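Local coordinates for protein decaprenyl diphosphate synthase (Rhodobacter capsulatus, PDB 3MZV) that probably condenses isopentenyl diphosphate units onto farnesyl diphosphate, with magnesium, to build the long all-trans polyprenyl diphosphate precursor of isoprenoid quinone side chains, at residues H11-Q16 with R318-D323; V175-T180 with L212-Q217; L183-T188 with A204-G209. All coordinates share one frame; numbering follows the deposited sequence.

Contact 1 of 3, residues H11-Q16 with R318-D323; sequences HDRLAQ and RQMLDD
Leu14 and Met320 meet in a near-antiparallel helix pair of the all-alpha isoprenoid synthase fold, where the first helix of the chain lies against the last. The two short segments run at 153° to each other with 9.7 Å between their axes, a wide spacing that the long, unbranched side chain of Met320 can span. Its CG is anti to the carbonyl carbon (chi1 -79°), and beyond it SD settles against the backbone of helix 11-17, 3.8 Å from Leu14 CA. Leu14 answers with a branched end: CD1 lies 4.1 Å from Met320 CB, while CD2 approaches Leu321 CD2 more loosely. Leu14 also packs on Leu317 and Leu324 of helix 316-328, and Leu321 continues to Leu60 and Leu67 of helix 56-67.

On the exposed flank, Arg13 extends a chain bent at chi2 and chi3 over this apolar patch. Met320 CG sits 3.9 Å above the centre of one guanidinium face, a sensible match of a flat cation with an aliphatic methylene. At the edge of the group, Arg13 NH2 makes a weak hydrogen bond of 2.8 Å to Gln319 OE1, and a water bridges the same oxygen to Arg13 NH1; both rest on one of two conformers modelled for Gln319 and are less certain. Asp323 adds the opposite charge at long range: its OD2 forms a stretched salt bridge of 3.9 Å with Arg13 NH2.

Contact 2 of 3, residues V175-T180 with L212-Q217; sequences VIRGKT and LGIAFQ
Ile176 and Ile214 make the apolar part of a steep helix crossing: segments 175-180 and 212-217 lie at 105°, their axes 9.2 Å apart. Ile176 CD1 meets Ile214 CG2 at 3.8 Å, the two side chains crossing at about a right angle. The other branch of Ile176 is just as useful, for CG2 lies 3.5 Å from the methylene CG of Gln217. Beta-branched Thr180 also turns its methyl inward; CG2, anti to its backbone N, reaches Gly213 O at 3.6 Å.

The polar groups border this packing. Ile214 CD1 lies over one face of the Arg177 guanidinium, 3.5 Å from NH1, while the charge itself is paired with Asp210. Lys179 NZ comes within 3.7 Å of Gln217 CD but is hydrogen-bonded to Gln158. Thr180 OG1 also stands by the amide end of Gln217.

Phe216 and Gln217 lie shortly before the DDxxD sequence of helix 199-224, the second aspartate-rich motif of this family, which in relatives binds diphosphate through magnesium. The chemistry thus implies an aliphatic seam that seats Gln217 among polar side chains just ahead of that motif.

Contact 3 of 3, residues L183-T188 with A204-G209; sequences LFSAAT and ALFDYG
The Phe206 ring carries Ser185 CB over one face, 3.5 Å above its plane and offset toward the rim, a CH-pi contact with CB 3.8 Å from the ring centroid. Asp207 OD1 lies in plane at an edge of the same ring. The Tyr208 ring, by contrast, is met near its plane, at the edge, by Thr188 CG2. Serine suits its place under an aromatic face because it is small and its hydroxyl is satisfied at home: Ser185 OG bonds back to Ala181 O and Ala182 O of its own helix. An alanine in place of Phe206 would probably open a gap beside Ser185 and leave its CB without the aromatic face.

Between the rings the consecutive helices form a tight antiparallel hairpin, at 151° with axes 7.2 Å apart. Gly209 makes this possible: Ser185 CA and Gly209 CA are 4.0 Å apart, and a side chain there would collide with Phe184 O. Thr188 holds OG1 between its backbone N and carbonyl carbon (chi1 52°), and from there OG1 donates a 2.7 Å hydrogen bond to Leu205 O. The donor stands 62° out of the carbonyl plane, on the face opposite Gly209 N. Leu205 O therefore accepts two bonds, and the buried hydroxyl of Thr188 ties the helices together without disturbing the helical bond.

In the fold
Contacts 2 and 3 lie on the same two helices, 169-194 and 199-224, with centres 11 Å apart. The axes of the short segments are closer in contact 3 than in contact 2, where the crossing is steeper. Phe184 joins them, its CD2 3.5 Å from Gly213 CA and its ring meeting that of Phe216. Contact 1 sits nearer the surface, 15 Å from contact 3 between centres, and encloses both others along the chain. A probable hydrogen bond of 2.7 Å from Tyr208 OH to Leu321 O links contacts 1 and 3. Contact 2 is the most central, about 6 Å from the chain centre, and just beyond it helix 199-224 carries the probable active-site DDxxD motif.

Contact 1 of 3, residues H11-Q16 with R318-D323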
ATOM      1  N   HIS B  11      11.801  22.977  16.084  1.00 64.40           N
ATOM      2  CA  HIS B  11      10.560  22.362  15.667  1.00 63.82           C
ATOM      3  C   HIS B  11       9.331  23.288  15.896  1.00 63.30           C
ATOM      4  O   HIS B  11       8.479  23.422  15.025  1.00 61.95           O
ATOM      5  CB  HIS B  11      10.341  21.031  16.393  1.00 64.37           C
ATOM      6  CG  HIS B  11       9.083  20.335  15.976  1.00 66.44           C
ATOM      7  ND1 HIS B  11       7.835  20.729  16.415  1.00 69.73           N
ATOM      8  CD2 HIS B  11       8.872  19.303  15.123  1.00 68.21           C
ATOM      9  CE1 HIS B  11       6.910  19.957  15.866  1.00 69.41           C
ATOM     10  NE2 HIS B  11       7.517  19.078  15.087  1.00 68.85           N
ATOM     11  N   ASP B  12       9.260  23.912  17.070  1.00 63.59           N
ATOM     12  CA  ASP B  12       8.137  24.804  17.442  1.00 63.24           C
ATOM     13  C   ASP B  12       8.096  26.198  16.745  1.00 61.69           C
ATOM     14  O   ASP B  12       7.006  26.687  16.452  1.00 60.76           O
ATOM     15  CB  ASP B  12       8.094  24.959  18.975  1.00 65.14           C
ATOM     16  CG  ASP B  12       8.051  23.602  19.684  1.00 66.59           C
ATOM     17  OD1 ASP B  12       7.147  22.791  19.354  1.00 68.94           O
ATOM     18  OD2 ASP B  12       8.945  23.325  20.516  1.00 67.89           O
ATOM     19  N   ARG B  13       9.257  26.820  16.488  1.00 59.98           N
ATOM     20  CA  ARG B  13       9.324  28.090  15.712  1.00 59.23           C
ATOM     21  C   ARG B  13       8.853  27.879  14.270  1.00 55.84           C
ATOM     22  O   ARG B  13       8.074  28.661  13.705  1.00 54.64           O
ATOM     23  CB  ARG B  13      10.751  28.645  15.672  1.00 59.99           C
ATOM     24  CG  ARG B  13      10.958  30.006  16.334  1.00 65.48           C
ATOM     25  CD  ARG B  13      11.335  31.130  15.331  1.00 69.74           C
ATOM     26  NE  ARG B  13      12.775  31.143  15.007  1.00 73.33           N
ATOM     27  CZ  ARG B  13      13.340  31.837  14.010  1.00 74.24           C
ATOM     28  NH1 ARG B  13      12.601  32.594  13.205  1.00 74.98           N
ATOM     29  NH2 ARG B  13      14.656  31.763  13.808  1.00 73.51           N
ATOM     30  N   LEU B  14       9.363  26.806  13.688  1.00 52.83           N
ATOM     31  CA  LEU B  14       8.991  26.425  12.366  1.00 50.11           C
ATOM     32  C   LEU B  14       7.516  26.113  12.407  1.00 49.44           C
ATOM     33  O   LEU B  14       6.779  26.532  11.534  1.00 48.35           O
ATOM     34  CB  LEU B  14       9.825  25.203  11.942  1.00 48.36           C
ATOM     35  CG  LEU B  14       9.736  24.651  10.530  1.00 46.56           C
ATOM     36  CD1 LEU B  14       9.818  25.692   9.427  1.00 39.43           C
ATOM     37  CD2 LEU B  14      10.853  23.599  10.393  1.00 43.32           C
ATOM     38  N   ALA B  15       7.082  25.380  13.432  1.00 49.72           N
ATOM     39  CA  ALA B  15       5.652  25.001  13.564  1.00 49.25           C
ATOM     40  C   ALA B  15       4.751  26.206  13.668  1.00 49.51           C
ATOM     41  O   ALA B  15       3.693  26.232  13.052  1.00 48.62           O
ATOM     42  CB  ALA B  15       5.420  24.082  14.779  1.00 50.88           C
ATOM     43  N   GLN B  16       5.192  27.234  14.381  1.00 49.44           N
ATOM     44  CA  GLN B  16       4.376  28.434  14.552  1.00 50.91           C
ATOM     45  C   GLN B  16       4.320  29.273  13.251  1.00 49.28           C
ATOM     46  O   GLN B  16       3.290  29.884  12.954  1.00 47.66           O
ATOM     47  CB  GLN B  16       4.847  29.254  15.787  1.00 52.46           C
ATOM     48  CG  GLN B  16       4.505  28.542  17.147  1.00 57.06           C
ATOM     49  CD  GLN B  16       5.415  28.918  18.354  1.00 64.12           C
ATOM     50  OE1 GLN B  16       6.052  29.980  18.377  1.00 68.70           O
ATOM     51  NE2 GLN B  16       5.436  28.049  19.384  1.00 65.39           N
ATOM     52  N   ARG B 318      14.547  29.616   5.319  1.00 40.22           N
ATOM     53  CA  ARG B 318      15.855  29.025   5.112  1.00 40.09           C
ATOM     54  C   ARG B 318      16.605  28.916   6.448  1.00 40.20           C
ATOM     55  O   ARG B 318      17.140  27.862   6.758  1.00 38.56           O
ATOM     56  CB  ARG B 318      16.693  29.790   4.104  1.00 41.34           C
ATOM     57  CG  ARG B 318      17.843  28.983   3.588  1.00 42.21           C
ATOM     58  CD  ARG B 318      18.712  29.740   2.663  1.00 45.69           C
ATOM     59  NE  ARG B 318      19.599  30.612   3.421  1.00 46.65           N
ATOM     60  CZ  ARG B 318      20.460  31.486   2.886  1.00 50.87           C
ATOM     61  NH1 ARG B 318      20.575  31.637   1.572  1.00 51.11           N
ATOM     62  NH2 ARG B 318      21.236  32.215   3.688  1.00 52.29           N
ATOM     63  N   GLN B 319      16.605  29.981   7.237  1.00 41.50           N
ATOM     64  CA  GLN B 319      17.284  29.947   8.524  0.50 42.27           C
ATOM     65  C   GLN B 319      16.621  28.925   9.458  1.00 42.15           C
ATOM     66  O   GLN B 319      17.304  28.221  10.159  1.00 42.23           O
ATOM     67  CB  GLN B 319      17.364  31.340   9.155  0.50 43.70           C
ATOM     68  CG  GLN B 319      18.364  31.453  10.298  0.50 45.02           C
ATOM     69  CD  GLN B 319      17.734  31.152  11.652  0.50 45.25           C
ATOM     70  OE1 GLN B 319      16.527  31.315  11.826  0.50 49.65           O
ATOM     71  NE2 GLN B 319      18.548  30.718  12.616  0.50 50.31           N
ATOM     72  N   MET B 320      15.298  28.812   9.434  1.00 41.51           N
ATOM     73  CA  MET B 320      14.637  27.850  10.286  1.00 41.02           C
ATOM     74  C   MET B 320      15.007  26.396   9.891  1.00 40.28           C
ATOM     75  O   MET B 320      15.155  25.546  10.765  1.00 39.76           O
ATOM     76  CB  MET B 320      13.112  28.057  10.293  1.00 40.84           C
ATOM     77  CG  MET B 320      12.627  29.221  11.193  1.00 42.29           C
ATOM     78  SD  MET B 320      10.800  29.500  11.148  1.00 36.37           S
ATOM     79  CE  MET B 320      10.822  30.854   9.977  1.00 45.09           C
ATOM     80  N   LEU B 321      15.178  26.124   8.596  1.00 38.56           N
ATOM     81  CA  LEU B 321      15.629  24.814   8.139  1.00 38.49           C
ATOM     82  C   LEU B 321      17.066  24.539   8.536  1.00 38.89           C
ATOM     83  O   LEU B 321      17.423  23.395   8.800  1.00 39.63           O
ATOM     84  CB  LEU B 321      15.471  24.657   6.609  1.00 36.80           C
ATOM     85  CG  LEU B 321      14.019  24.578   6.114  1.00 38.01           C
ATOM     86  CD1 LEU B 321      14.000  24.511   4.563  1.00 36.92           C
ATOM     87  CD2 LEU B 321      13.248  23.413   6.705  1.00 37.13           C
ATOM     88  N   ASP B 322      17.871  25.583   8.549  1.00 39.90           N
ATOM     89  CA  ASP B 322      19.232  25.510   9.069  1.00 41.05           C
ATOM     90  C   ASP B 322      19.201  25.093  10.561  1.00 41.22           C
ATOM     91  O   ASP B 322      19.891  24.107  10.963  1.00 40.29           O
ATOM     92  CB  ASP B 322      19.941  26.847   8.851  1.00 42.15           C
ATOM     93  CG  ASP B 322      21.465  26.755   8.934  1.00 47.63           C
ATOM     94  OD1 ASP B 322      21.982  26.489  10.025  1.00 49.06           O
ATOM     95  OD2 ASP B 322      22.151  27.011   7.919  1.00 54.79           O
ATOM     96  N   ASP B 323      18.388  25.777  11.365  1.00 40.76           N
ATOM     97  CA  ASP B 323      18.272  25.428  12.785  1.00 42.13           C
ATOM     98  C   ASP B 323      17.700  24.014  12.919  1.00 40.72           C
ATOM     99  O   ASP B 323      18.027  23.280  13.849  1.00 41.50           O
ATOM    100  CB  ASP B 323      17.349  26.374  13.559  1.00 42.89           C
ATOM    101  CG  ASP B 323      17.912  27.761  13.741  1.00 45.91           C
ATOM    102  OD1 ASP B 323      19.128  27.948  13.711  1.00 47.88           O
ATOM    103  OD2 ASP B 323      17.098  28.687  13.941  1.00 49.59           O
TER
HETATM  104  O   HOH W   1      14.176  32.606  10.609  1.00 37.91           O

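Contact 2 of 3, residues V175-T180 with L212-Q217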
ATOM      1  N   VAL B 175      19.794   1.286   2.937  1.00 36.50           N
ATOM      2  CA  VAL B 175      18.628   0.954   3.724  1.00 37.15           C
ATOM      3  C   VAL B 175      18.052   2.208   4.330  1.00 37.71           C
ATOM      4  O   VAL B 175      16.835   2.431   4.286  1.00 38.56           O
ATOM      5  CB  VAL B 175      18.945  -0.028   4.867  1.00 37.23           C
ATOM      6  CG1 VAL B 175      17.849   0.002   5.935  1.00 37.64           C
ATOM      7  CG2 VAL B 175      19.221  -1.452   4.300  1.00 38.82           C
ATOM      8  N   ILE B 176      18.894   3.044   4.934  1.00 36.46           N
ATOM      9  CA  ILE B 176      18.328   4.171   5.619  1.00 37.31           C
ATOM     10  C   ILE B 176      17.826   5.219   4.605  1.00 37.94           C
ATOM     11  O   ILE B 176      16.863   5.898   4.904  1.00 36.67           O
ATOM     12  CB  ILE B 176      19.264   4.771   6.709  1.00 37.50           C
ATOM     13  CG1 ILE B 176      20.534   5.367   6.109  1.00 37.89           C
ATOM     14  CG2 ILE B 176      19.580   3.670   7.742  1.00 38.40           C
ATOM     15  CD1 ILE B 176      21.487   6.055   7.211  1.00 36.77           C
ATOM     16  N   ARG B 177      18.497   5.336   3.459  1.00 39.43           N
ATOM     17  CA  ARG B 177      18.115   6.267   2.381  1.00 42.12           C
ATOM     18  C   ARG B 177      16.749   5.866   1.827  1.00 42.80           C
ATOM     19  O   ARG B 177      15.885   6.710   1.600  1.00 44.51           O
ATOM     20  CB  ARG B 177      19.195   6.317   1.275  1.00 42.28           C
ATOM     21  CG  ARG B 177      18.958   7.317   0.138  1.00 45.67           C
ATOM     22  CD  ARG B 177      20.283   7.620  -0.543  1.00 45.73           C
ATOM     23  NE  ARG B 177      20.932   8.879  -0.209  1.00 44.58           N
ATOM     24  CZ  ARG B 177      22.253   9.086  -0.279  1.00 46.52           C
ATOM     25  NH1 ARG B 177      22.771  10.278  -0.001  1.00 46.06           N
ATOM     26  NH2 ARG B 177      23.082   8.095  -0.604  1.00 46.40           N
ATOM     27  N   GLY B 178      16.521   4.569   1.655  1.00 43.73           N
ATOM     28  CA  GLY B 178      15.227   4.085   1.192  1.00 43.64           C
ATOM     29  C   GLY B 178      14.123   4.210   2.229  1.00 43.27           C
ATOM     30  O   GLY B 178      13.078   4.805   1.967  1.00 43.72           O
ATOM     31  N   LYS B 179      14.371   3.657   3.404  1.00 41.86           N
ATOM     32  CA  LYS B 179      13.399   3.569   4.492  1.00 42.33           C
ATOM     33  C   LYS B 179      13.007   4.912   5.113  1.00 40.32           C
ATOM     34  O   LYS B 179      11.941   5.046   5.716  1.00 38.94           O
ATOM     35  CB  LYS B 179      14.040   2.749   5.605  1.00 44.41           C
ATOM     36  CG  LYS B 179      13.121   2.144   6.581  1.00 50.02           C
ATOM     37  CD  LYS B 179      13.675   2.044   8.016  1.00 51.01           C
ATOM     38  CE  LYS B 179      15.175   1.928   8.183  1.00 53.06           C
ATOM     39  NZ  LYS B 179      15.515   1.788   9.645  1.00 47.88           N
ATOM     40  N   THR B 180      13.951   5.859   5.116  1.00 38.07           N
ATOM     41  CA  THR B 180      13.771   7.102   5.869  1.00 36.59           C
ATOM     42  C   THR B 180      14.056   8.354   5.052  1.00 35.55           C
ATOM     43  O   THR B 180      13.215   9.281   5.038  1.00 35.39           O
ATOM     44  CB  THR B 180      14.597   7.136   7.175  1.00 37.70           C
ATOM     45  OG1 THR B 180      14.118   6.124   8.077  1.00 39.41           O
ATOM     46  CG2 THR B 180      14.477   8.535   7.867  1.00 36.07           C
ATOM     47  N   LEU B 212      19.250  15.465   5.703  1.00 32.65           N
ATOM     48  CA  LEU B 212      18.590  15.557   6.991  1.00 32.15           C
ATOM     49  C   LEU B 212      17.988  14.216   7.374  1.00 31.83           C
ATOM     50  O   LEU B 212      17.973  13.869   8.561  1.00 32.22           O
ATOM     51  CB  LEU B 212      17.509  16.656   6.989  1.00 32.34           C
ATOM     52  CG  LEU B 212      16.823  17.115   8.277  1.00 33.43           C
ATOM     53  CD1 LEU B 212      17.728  18.001   9.065  1.00 32.88           C
ATOM     54  CD2 LEU B 212      15.514  17.848   7.875  1.00 34.96           C
ATOM     55  N   GLY B 213      17.378  13.526   6.411  1.00 31.68           N
ATOM     56  CA  GLY B 213      16.721  12.247   6.695  1.00 32.28           C
ATOM     57  C   GLY B 213      17.734  11.167   7.070  1.00 32.57           C
ATOM     58  O   GLY B 213      17.514  10.406   8.014  1.00 33.27           O
ATOM     59  N   ILE B 214      18.858  11.146   6.342  1.00 31.52           N
ATOM     60  CA  ILE B 214      19.975  10.305   6.699  1.00 31.35           C
ATOM     61  C   ILE B 214      20.442  10.601   8.143  1.00 30.82           C
ATOM     62  O   ILE B 214      20.476   9.681   8.945  1.00 31.62           O
ATOM     63  CB  ILE B 214      21.115  10.419   5.729  1.00 30.70           C
ATOM     64  CG1 ILE B 214      20.742   9.791   4.414  1.00 31.16           C
ATOM     65  CG2 ILE B 214      22.396   9.685   6.325  1.00 31.51           C
ATOM     66  CD1 ILE B 214      21.616  10.206   3.278  1.00 34.27           C
ATOM     67  N   ALA B 215      20.691  11.859   8.480  1.00 30.28           N
ATOM     68  CA  ALA B 215      21.056  12.245   9.840  1.00 31.58           C
ATOM     69  C   ALA B 215      20.041  11.783  10.826  1.00 32.02           C
ATOM     70  O   ALA B 215      20.369  11.274  11.879  1.00 31.92           O
ATOM     71  CB  ALA B 215      21.267  13.804   9.972  1.00 31.14           C
ATOM     72  N   PHE B 216      18.772  11.931  10.467  1.00 32.37           N
ATOM     73  CA  PHE B 216      17.707  11.633  11.386  1.00 33.00           C
ATOM     74  C   PHE B 216      17.718  10.145  11.791  1.00 31.52           C
ATOM     75  O   PHE B 216      17.612   9.804  12.951  1.00 32.75           O
ATOM     76  CB  PHE B 216      16.404  11.989  10.644  1.00 33.81           C
ATOM     77  CG  PHE B 216      15.178  11.838  11.443  1.00 36.57           C
ATOM     78  CD1 PHE B 216      14.685  12.906  12.168  1.00 40.59           C
ATOM     79  CD2 PHE B 216      14.443  10.649  11.379  1.00 41.95           C
ATOM     80  CE1 PHE B 216      13.477  12.784  12.874  1.00 45.27           C
ATOM     81  CE2 PHE B 216      13.234  10.513  12.093  1.00 43.25           C
ATOM     82  CZ  PHE B 216      12.749  11.575  12.823  1.00 45.16           C
ATOM     83  N   GLN B 217      17.886   9.270  10.821  1.00 32.17           N
ATOM     84  CA  GLN B 217      17.929   7.839  11.079  1.00 32.04           C
ATOM     85  C   GLN B 217      19.214   7.441  11.827  1.00 31.12           C
ATOM     86  O   GLN B 217      19.159   6.622  12.712  1.00 30.74           O
ATOM     87  CB  GLN B 217      17.853   7.027   9.825  1.00 31.44           C
ATOM     88  CG  GLN B 217      17.776   5.545  10.101  1.00 32.85           C
ATOM     89  CD  GLN B 217      16.546   5.171  10.875  1.00 38.49           C
ATOM     90  OE1 GLN B 217      16.607   4.565  11.960  1.00 38.04           O
ATOM     91  NE2 GLN B 217      15.417   5.570  10.346  1.00 34.30           N
TER

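Contact 3 of 3, residues L183-T188 with A204-G209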
ATOM      1  N   LEU B 183      11.649   9.758   1.810  1.00 32.97           N
ATOM      2  CA  LEU B 183      10.458  10.546   2.024  1.00 33.24           C
ATOM      3  C   LEU B 183      10.753  11.966   2.426  1.00 33.25           C
ATOM      4  O   LEU B 183       9.989  12.880   2.075  1.00 31.52           O
ATOM      5  CB  LEU B 183       9.484   9.877   2.996  1.00 33.40           C
ATOM      6  CG  LEU B 183       8.053  10.404   3.138  1.00 34.57           C
ATOM      7  CD1 LEU B 183       7.336  10.424   1.765  1.00 35.53           C
ATOM      8  CD2 LEU B 183       7.264   9.595   4.228  1.00 35.21           C
ATOM      9  N   PHE B 184      11.831  12.180   3.189  1.00 32.49           N
ATOM     10  CA  PHE B 184      12.256  13.557   3.532  1.00 32.20           C
ATOM     11  C   PHE B 184      12.668  14.309   2.264  1.00 30.88           C
ATOM     12  O   PHE B 184      12.278  15.441   2.065  1.00 31.39           O
ATOM     13  CB  PHE B 184      13.513  13.570   4.443  1.00 33.11           C
ATOM     14  CG  PHE B 184      13.259  13.388   5.887  1.00 34.73           C
ATOM     15  CD1 PHE B 184      12.632  12.275   6.369  1.00 37.75           C
ATOM     16  CD2 PHE B 184      13.825  14.261   6.798  1.00 36.30           C
ATOM     17  CE1 PHE B 184      12.479  12.080   7.748  1.00 37.23           C
ATOM     18  CE2 PHE B 184      13.689  14.052   8.154  1.00 37.43           C
ATOM     19  CZ  PHE B 184      12.981  12.981   8.623  1.00 34.99           C
ATOM     20  N   SER B 185      13.480  13.686   1.416  1.00 32.21           N
ATOM     21  CA  SER B 185      13.901  14.307   0.171  1.00 31.46           C
ATOM     22  C   SER B 185      12.741  14.552  -0.816  1.00 32.15           C
ATOM     23  O   SER B 185      12.692  15.618  -1.455  1.00 31.63           O
ATOM     24  CB  SER B 185      15.030  13.542  -0.536  1.00 31.60           C
ATOM     25  OG  SER B 185      14.746  12.189  -0.853  1.00 32.40           O
ATOM     26  N   ALA B 186      11.850  13.581  -0.942  1.00 31.98           N
ATOM     27  CA  ALA B 186      10.611  13.770  -1.733  1.00 31.86           C
ATOM     28  C   ALA B 186       9.811  14.951  -1.200  1.00 31.25           C
ATOM     29  O   ALA B 186       9.296  15.787  -1.990  1.00 33.98           O
ATOM     30  CB  ALA B 186       9.715  12.444  -1.740  1.00 30.45           C
ATOM     31  N   ALA B 187       9.654  15.028   0.122  1.00 32.56           N
ATOM     32  CA  ALA B 187       8.854  16.078   0.759  1.00 30.78           C
ATOM     33  C   ALA B 187       9.339  17.470   0.379  1.00 31.90           C
ATOM     34  O   ALA B 187       8.521  18.334   0.024  1.00 32.10           O
ATOM     35  CB  ALA B 187       8.801  15.940   2.319  1.00 30.94           C
ATOM     36  N   THR B 188      10.652  17.700   0.470  1.00 31.65           N
ATOM     37  CA  THR B 188      11.196  19.000   0.198  1.00 31.86           C
ATOM     38  C   THR B 188      11.190  19.264  -1.298  1.00 31.34           C
ATOM     39  O   THR B 188      10.802  20.349  -1.707  1.00 30.88           O
ATOM     40  CB  THR B 188      12.639  19.167   0.766  1.00 32.60           C
ATOM     41  OG1 THR B 188      13.453  18.091   0.331  1.00 35.90           O
ATOM     42  CG2 THR B 188      12.582  19.171   2.280  1.00 31.88           C
ATOM     43  N   ALA B 204      18.652  21.445  -4.685  1.00 37.68           N
ATOM     44  CA  ALA B 204      19.214  21.772  -3.384  1.00 37.75           C
ATOM     45  C   ALA B 204      18.238  21.338  -2.297  1.00 36.62           C
ATOM     46  O   ALA B 204      18.648  20.826  -1.272  1.00 35.61           O
ATOM     47  CB  ALA B 204      19.512  23.254  -3.244  1.00 37.84           C
ATOM     48  N   LEU B 205      16.947  21.521  -2.539  1.00 35.12           N
ATOM     49  CA  LEU B 205      15.969  21.124  -1.525  1.00 35.17           C
ATOM     50  C   LEU B 205      15.982  19.611  -1.383  1.00 33.55           C
ATOM     51  O   LEU B 205      15.878  19.083  -0.257  1.00 32.54           O
ATOM     52  CB  LEU B 205      14.563  21.595  -1.878  1.00 34.17           C
ATOM     53  CG  LEU B 205      14.292  23.072  -1.695  1.00 34.63           C
ATOM     54  CD1 LEU B 205      13.043  23.510  -2.549  1.00 31.90           C
ATOM     55  CD2 LEU B 205      14.149  23.426  -0.227  1.00 33.49           C
ATOM     56  N   PHE B 206      16.077  18.921  -2.510  1.00 33.78           N
ATOM     57  CA  PHE B 206      16.192  17.464  -2.471  1.00 33.94           C
ATOM     58  C   PHE B 206      17.393  17.050  -1.592  1.00 35.03           C
ATOM     59  O   PHE B 206      17.249  16.185  -0.733  1.00 34.35           O
ATOM     60  CB  PHE B 206      16.332  16.862  -3.897  1.00 34.96           C
ATOM     61  CG  PHE B 206      16.551  15.365  -3.913  1.00 34.74           C
ATOM     62  CD1 PHE B 206      17.840  14.830  -3.840  1.00 40.29           C
ATOM     63  CD2 PHE B 206      15.469  14.487  -4.011  1.00 39.42           C
ATOM     64  CE1 PHE B 206      18.066  13.446  -3.841  1.00 41.30           C
ATOM     65  CE2 PHE B 206      15.669  13.082  -4.047  1.00 39.05           C
ATOM     66  CZ  PHE B 206      16.959  12.556  -3.954  1.00 40.93           C
ATOM     67  N   ASP B 207      18.550  17.683  -1.827  1.00 34.94           N
ATOM     68  CA  ASP B 207      19.803  17.312  -1.188  1.00 35.65           C
ATOM     69  C   ASP B 207      19.696  17.623   0.297  1.00 35.02           C
ATOM     70  O   ASP B 207      20.140  16.805   1.115  1.00 35.23           O
ATOM     71  CB  ASP B 207      21.009  18.071  -1.789  1.00 36.47           C
ATOM     72  CG  ASP B 207      21.350  17.659  -3.214  1.00 39.23           C
ATOM     73  OD1 ASP B 207      20.874  16.637  -3.732  1.00 39.79           O
ATOM     74  OD2 ASP B 207      22.112  18.401  -3.842  1.00 40.14           O
ATOM     75  N   TYR B 208      19.067  18.754   0.636  1.00 33.82           N
ATOM     76  CA  TYR B 208      18.775  19.094   2.035  1.00 33.76           C
ATOM     77  C   TYR B 208      17.979  18.012   2.714  1.00 32.53           C
ATOM     78  O   TYR B 208      18.350  17.527   3.787  1.00 29.98           O
ATOM     79  CB  TYR B 208      18.070  20.441   2.193  1.00 33.03           C
ATOM     80  CG  TYR B 208      17.598  20.713   3.606  1.00 33.24           C
ATOM     81  CD1 TYR B 208      18.488  21.163   4.599  1.00 32.21           C
ATOM     82  CD2 TYR B 208      16.285  20.469   3.979  1.00 32.44           C
ATOM     83  CE1 TYR B 208      18.058  21.413   5.930  1.00 32.31           C
ATOM     84  CE2 TYR B 208      15.848  20.704   5.297  1.00 32.03           C
ATOM     85  CZ  TYR B 208      16.720  21.169   6.253  1.00 31.56           C
ATOM     86  OH  TYR B 208      16.235  21.377   7.515  1.00 37.26           O
ATOM     87  N   GLY B 209      16.876  17.614   2.091  1.00 30.64           N
ATOM     88  CA  GLY B 209      16.027  16.646   2.684  1.00 30.79           C
ATOM     89  C   GLY B 209      16.683  15.287   2.813  1.00 30.61           C
ATOM     90  O   GLY B 209      16.532  14.637   3.828  1.00 31.74           O
TER